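Local structure of YohF (Salmonella typhimurium, 6WON) at residues 100-103 / 104-107; 106-109 / 110-114. The protein probably acts as an NAD(P)-dependent oxidoreductase of the short-chain dehydrogenase/reductase family, with acetoin as its likely substrate. All coordinates share one frame; numbering follows the deposited sequence.

In the fold
Contacts 1 and 2 follow each other along the first turns of helix 103-131, their centres about 10 Å apart, and share Trp106 and Arg107. Contact 1 is the turn that leads from the loop into the helix, about 24 Å from the centre of the chain; contact 2 continues inward to about 15 Å. Both pack against helix 153-173 and touch the second subunit, in keeping with the helix-bundle dimer interface of short-chain dehydrogenases. Toward its end contact 2 also nears the probable active site: Asp113 touches Tyr155, the tyrosine of a Tyr-x-x-x-Lys sequence characteristic of the family, whereas contact 1 lies at the outer end of the helix.

Contact 1: 100-103 / 104-107; sequences DMPF and TQWR
Phe103 O takes the backbone N-H of Arg107 at 2.9 Å, and one residue earlier Pro102 O receives Trp106 N at 3.1 Å; the bond to Pro102 O is almost straight (N-H...O 171°). Gln105 N makes a further, weak bond to Pro102 O at 3.0 Å, so this one carbonyl accepts from two successive N-H groups of the opening turn. At the polar ends of the side chains the strongest partners lie elsewhere: Gln105 OE1 bonds Ser96 OG, Arg107 NH2 forms a salt bridge with Asp115, and Trp106 NE1 bonds Asp115 of the second subunit. The aliphatic part of Arg107 meets Phe103 over one ring face, its CG 3.9 Å from the ring centroid in a CH-pi contact; the bend at chi2 (-97°) lays the chain beside the ring before the guanidinium turns off. Phe103 and the five-membered ring of Trp106 are nearly parallel (16°) but slid apart with little overlap, touching where Phe103 CE1 lies 4.0 Å from Trp106 CD1. From the loop, Met101 reaches across with its methyl: CE comes to the edge of the indole, 3.9 Å from Trp106 CE3, after the chain bends at chi3. Its CG passes 3.7 Å from Gln105 OE1, the two side chains crossing at about a right angle. Pro102 CB packs on Thr104 CG2 at 3.8 Å. Phe118 of the second subunit stacks on Trp106 and also packs on Met101. With Pro102 at the N-cap, this is the first turn of an interface helix in the Rossmann-type short-chain dehydrogenase fold.

Contact 2: 106-109 / 110-114; sequences WRQI and FTVDV
Phe110 sets its CE1 over one face of the Trp106 indole, 3.4 Å from CZ2, with the ring planes tilted 37° to each other. Its N bonds Trp106 O, and the same oxygen lies at the edge of the phenyl ring, 3.3 Å from CD1; Arg107 NH2, which is salt-bridged to Asp115, passes close to Phe110 CB. Thr111 gives Arg107 O two bonds from opposite faces of the carbonyl plane, through N at 2.8 Å and OG1 at 2.7 Å. The hydroxyl can reach back because chi1 (-66°) turns OG1 beside its own backbone N. One water then joins the two side chains, donating to Thr111 OG1 (2.8 Å) and accepting from Arg107 NH1 (3.1 Å) in the guanidinium plane. Val112 N continues the helix to Gln108 O, while Val112 CG2 lies 3.4 Å from Ile109 O. Asp113 N bonds Ile109 O, and its carboxylate runs alongside Ile109, Asp113 OD2 being 3.5 Å from Ile109 CG2. Residues 111-114 widen into a pi-type turn. Beside Tyr155, probably the Tyr-x-x-x-Lys tyrosine, this is consistent with the break that classical short-chain dehydrogenases have in this helix near the active site.

Contact 1: 100-103 / 104-107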
loop_
_atom_site.group_PDB
_atom_site.type_symbol
_atom_site.label_atom_id
_atom_site.label_comp_id
_atom_site.label_asym_id
_atom_site.label_seq_id
_atom_site.Cartn_x
_atom_site.Cartn_y
_atom_site.Cartn_z
ATOM N N ASP B 100 12.902 -1.520 25.305
ATOM C CA ASP B 100 13.446 -0.765 26.425
ATOM C C ASP B 100 13.110 0.718 26.402
ATOM O O ASP B 100 13.442 1.424 27.364
ATOM C CB ASP B 100 14.977 -0.890 26.457
ATOM C CG ASP B 100 15.435 -2.181 27.070
ATOM O OD1 ASP B 100 14.633 -2.787 27.821
ATOM O OD2 ASP B 100 16.590 -2.587 26.807
ATOM N N MET B 101 12.499 1.214 25.343
ATOM C CA MET B 101 12.319 2.643 25.165
ATOM C C MET B 101 11.542 3.253 26.331
ATOM O O MET B 101 10.416 2.817 26.605
ATOM C CB MET B 101 11.585 2.908 23.852
ATOM C CG MET B 101 11.513 4.383 23.505
ATOM S SD MET B 101 10.661 4.726 21.956
ATOM C CE MET B 101 10.248 3.073 21.395
ATOM N N PRO B 102 12.094 4.247 27.032
ATOM C CA PRO B 102 11.315 4.953 28.067
ATOM C C PRO B 102 10.084 5.636 27.475
ATOM O O PRO B 102 10.102 6.136 26.348
ATOM C CB PRO B 102 12.302 5.993 28.617
ATOM C CG PRO B 102 13.653 5.527 28.218
ATOM C CD PRO B 102 13.485 4.716 26.944
ATOM N N PHE B 103 9.003 5.667 28.260
ATOM C CA PHE B 103 7.815 6.392 27.823
ATOM C C PHE B 103 8.129 7.851 27.490
ATOM O O PHE B 103 7.569 8.412 26.537
ATOM C CB PHE B 103 6.728 6.305 28.886
ATOM C CG PHE B 103 5.391 6.841 28.434
ATOM C CD1 PHE B 103 4.745 6.291 27.334
ATOM C CD2 PHE B 103 4.775 7.878 29.123
ATOM C CE1 PHE B 103 3.506 6.766 26.922
ATOM C CE2 PHE B 103 3.536 8.363 28.720
ATOM C CZ PHE B 103 2.903 7.812 27.608
ATOM N N THR B 104 9.041 8.477 28.242
ATOM C CA THR B 104 9.351 9.884 27.983
ATOM C C THR B 104 9.924 10.065 26.585
ATOM O O THR B 104 9.617 11.049 25.898
ATOM C CB THR B 104 10.306 10.436 29.052
ATOM O OG1 THR B 104 10.574 11.825 28.800
ATOM C CG2 THR B 104 11.633 9.685 29.075
ATOM N N GLN B 105 10.723 9.104 26.128
ATOM C CA GLN B 105 11.308 9.206 24.803
ATOM C C GLN B 105 10.262 8.966 23.723
ATOM O O GLN B 105 10.247 9.666 22.702
ATOM C CB GLN B 105 12.453 8.212 24.672
ATOM C CG GLN B 105 13.123 8.268 23.322
ATOM C CD GLN B 105 14.427 7.508 23.297
ATOM O OE1 GLN B 105 14.543 6.416 23.875
ATOM N NE2 GLN B 105 15.428 8.086 22.645
ATOM N N TRP B 106 9.388 7.976 23.930
ATOM C CA TRP B 106 8.256 7.760 23.030
ATOM C C TRP B 106 7.462 9.050 22.856
ATOM O O TRP B 106 7.167 9.474 21.731
ATOM C CB TRP B 106 7.368 6.633 23.590
ATOM C CG TRP B 106 6.076 6.401 22.874
ATOM C CD1 TRP B 106 4.859 6.957 23.164
ATOM C CD2 TRP B 106 5.853 5.514 21.759
ATOM N NE1 TRP B 106 3.901 6.485 22.291
ATOM C CE2 TRP B 106 4.486 5.605 21.418
ATOM C CE3 TRP B 106 6.685 4.681 21.003
ATOM C CZ2 TRP B 106 3.927 4.879 20.358
ATOM C CZ3 TRP B 106 6.128 3.958 19.952
ATOM C CH2 TRP B 106 4.762 4.064 19.641
ATOM N N ARG B 107 7.144 9.714 23.969
ATOM C CA ARG B 107 6.341 10.929 23.886
ATOM C C ARG B 107 7.126 12.072 23.261
ATOM O O ARG B 107 6.564 12.882 22.518
ATOM C CB ARG B 107 5.842 11.328 25.273
ATOM C CG ARG B 107 4.701 10.463 25.783
ATOM C CD ARG B 107 3.357 11.115 25.524
ATOM N NE ARG B 107 3.102 11.332 24.098
ATOM C CZ ARG B 107 3.078 12.525 23.498
ATOM N NH1 ARG B 107 3.275 13.651 24.192
ATOM N NH2 ARG B 107 2.828 12.589 22.198
#

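Contact 2: 106-109 / 110-114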
loop_
_atom_site.group_PDB
_atom_site.type_symbol
_atom_site.label_atom_id
_atom_site.label_comp_id
_atom_site.label_asym_id
_atom_site.label_seq_id
_atom_site.Cartn_x
_atom_site.Cartn_y
_atom_site.Cartn_z
ATOM N N TRP B 106 9.388 7.976 23.930
ATOM C CA TRP B 106 8.256 7.760 23.030
ATOM C C TRP B 106 7.462 9.050 22.856
ATOM O O TRP B 106 7.167 9.474 21.731
ATOM C CB TRP B 106 7.368 6.633 23.590
ATOM C CG TRP B 106 6.076 6.401 22.874
ATOM C CD1 TRP B 106 4.859 6.957 23.164
ATOM C CD2 TRP B 106 5.853 5.514 21.759
ATOM N NE1 TRP B 106 3.901 6.485 22.291
ATOM C CE2 TRP B 106 4.486 5.605 21.418
ATOM C CE3 TRP B 106 6.685 4.681 21.003
ATOM C CZ2 TRP B 106 3.927 4.879 20.358
ATOM C CZ3 TRP B 106 6.128 3.958 19.952
ATOM C CH2 TRP B 106 4.762 4.064 19.641
ATOM N N ARG B 107 7.144 9.714 23.969
ATOM C CA ARG B 107 6.341 10.929 23.886
ATOM C C ARG B 107 7.126 12.072 23.261
ATOM O O ARG B 107 6.564 12.882 22.518
ATOM C CB ARG B 107 5.842 11.328 25.273
ATOM C CG ARG B 107 4.701 10.463 25.783
ATOM C CD ARG B 107 3.357 11.115 25.524
ATOM N NE ARG B 107 3.102 11.332 24.098
ATOM C CZ ARG B 107 3.078 12.525 23.498
ATOM N NH1 ARG B 107 3.275 13.651 24.192
ATOM N NH2 ARG B 107 2.828 12.589 22.198
ATOM N N GLN B 108 8.420 12.167 23.570
ATOM C CA GLN B 108 9.239 13.229 22.994
ATOM C C GLN B 108 9.294 13.118 21.469
ATOM O O GLN B 108 9.161 14.123 20.762
ATOM C CB GLN B 108 10.643 13.181 23.600
ATOM C CG GLN B 108 11.572 14.271 23.113
ATOM C CD GLN B 108 12.582 13.761 22.087
ATOM O OE1 GLN B 108 12.662 14.273 20.969
ATOM N NE2 GLN B 108 13.355 12.740 22.469
ATOM N N ILE B 109 9.454 11.897 20.944
ATOM C CA ILE B 109 9.511 11.715 19.493
ATOM C C ILE B 109 8.172 12.070 18.848
ATOM O O ILE B 109 8.125 12.751 17.813
ATOM C CB ILE B 109 9.956 10.277 19.161
ATOM C CG1 ILE B 109 11.436 10.108 19.521
ATOM C CG2 ILE B 109 9.704 9.960 17.699
ATOM C CD1 ILE B 109 11.811 8.702 20.000
ATOM N N PHE B 110 7.059 11.650 19.456
ATOM C CA PHE B 110 5.759 12.031 18.898
ATOM C C PHE B 110 5.549 13.541 18.970
ATOM O O PHE B 110 4.963 14.137 18.054
ATOM C CB PHE B 110 4.632 11.291 19.610
ATOM C CG PHE B 110 4.295 9.966 18.973
ATOM C CD1 PHE B 110 5.097 8.860 19.191
ATOM C CD2 PHE B 110 3.199 9.841 18.143
ATOM C CE1 PHE B 110 4.802 7.636 18.584
ATOM C CE2 PHE B 110 2.884 8.622 17.548
ATOM C CZ PHE B 110 3.695 7.521 17.764
ATOM N N THR B 111 6.050 14.173 20.035
ATOM C CA THR B 111 5.917 15.621 20.191
ATOM C C THR B 111 6.527 16.362 19.003
ATOM O O THR B 111 5.868 17.201 18.376
ATOM C CB THR B 111 6.560 16.052 21.506
ATOM O OG1 THR B 111 5.813 15.492 22.587
ATOM C CG2 THR B 111 6.591 17.602 21.656
ATOM N N VAL B 112 7.773 16.026 18.647
ATOM C CA VAL B 112 8.464 16.749 17.583
ATOM C C VAL B 112 8.053 16.266 16.190
ATOM O O VAL B 112 8.097 17.044 15.223
ATOM C CB VAL B 112 9.990 16.650 17.771
ATOM C CG1 VAL B 112 10.426 17.359 19.047
ATOM C CG2 VAL B 112 10.431 15.204 17.791
ATOM N N ASP B 113 7.651 15.003 16.044
ATOM C CA ASP B 113 7.486 14.442 14.710
ATOM C C ASP B 113 6.043 14.378 14.227
ATOM O O ASP B 113 5.833 14.140 13.032
ATOM C CB ASP B 113 8.107 13.047 14.642
ATOM C CG ASP B 113 9.622 13.093 14.712
ATOM O OD1 ASP B 113 10.194 14.191 14.546
ATOM O OD2 ASP B 113 10.247 12.045 14.940
ATOM N N VAL B 114 5.045 14.575 15.091
ATOM C CA VAL B 114 3.686 14.658 14.561
ATOM C C VAL B 114 2.811 15.647 15.328
ATOM O O VAL B 114 1.961 16.303 14.714
ATOM C CB VAL B 114 3.025 13.264 14.478
ATOM C CG1 VAL B 114 2.694 12.704 15.863
ATOM C CG2 VAL B 114 1.775 13.314 13.570
HETATM O O HOH W 1 3.248 16.464 22.865
#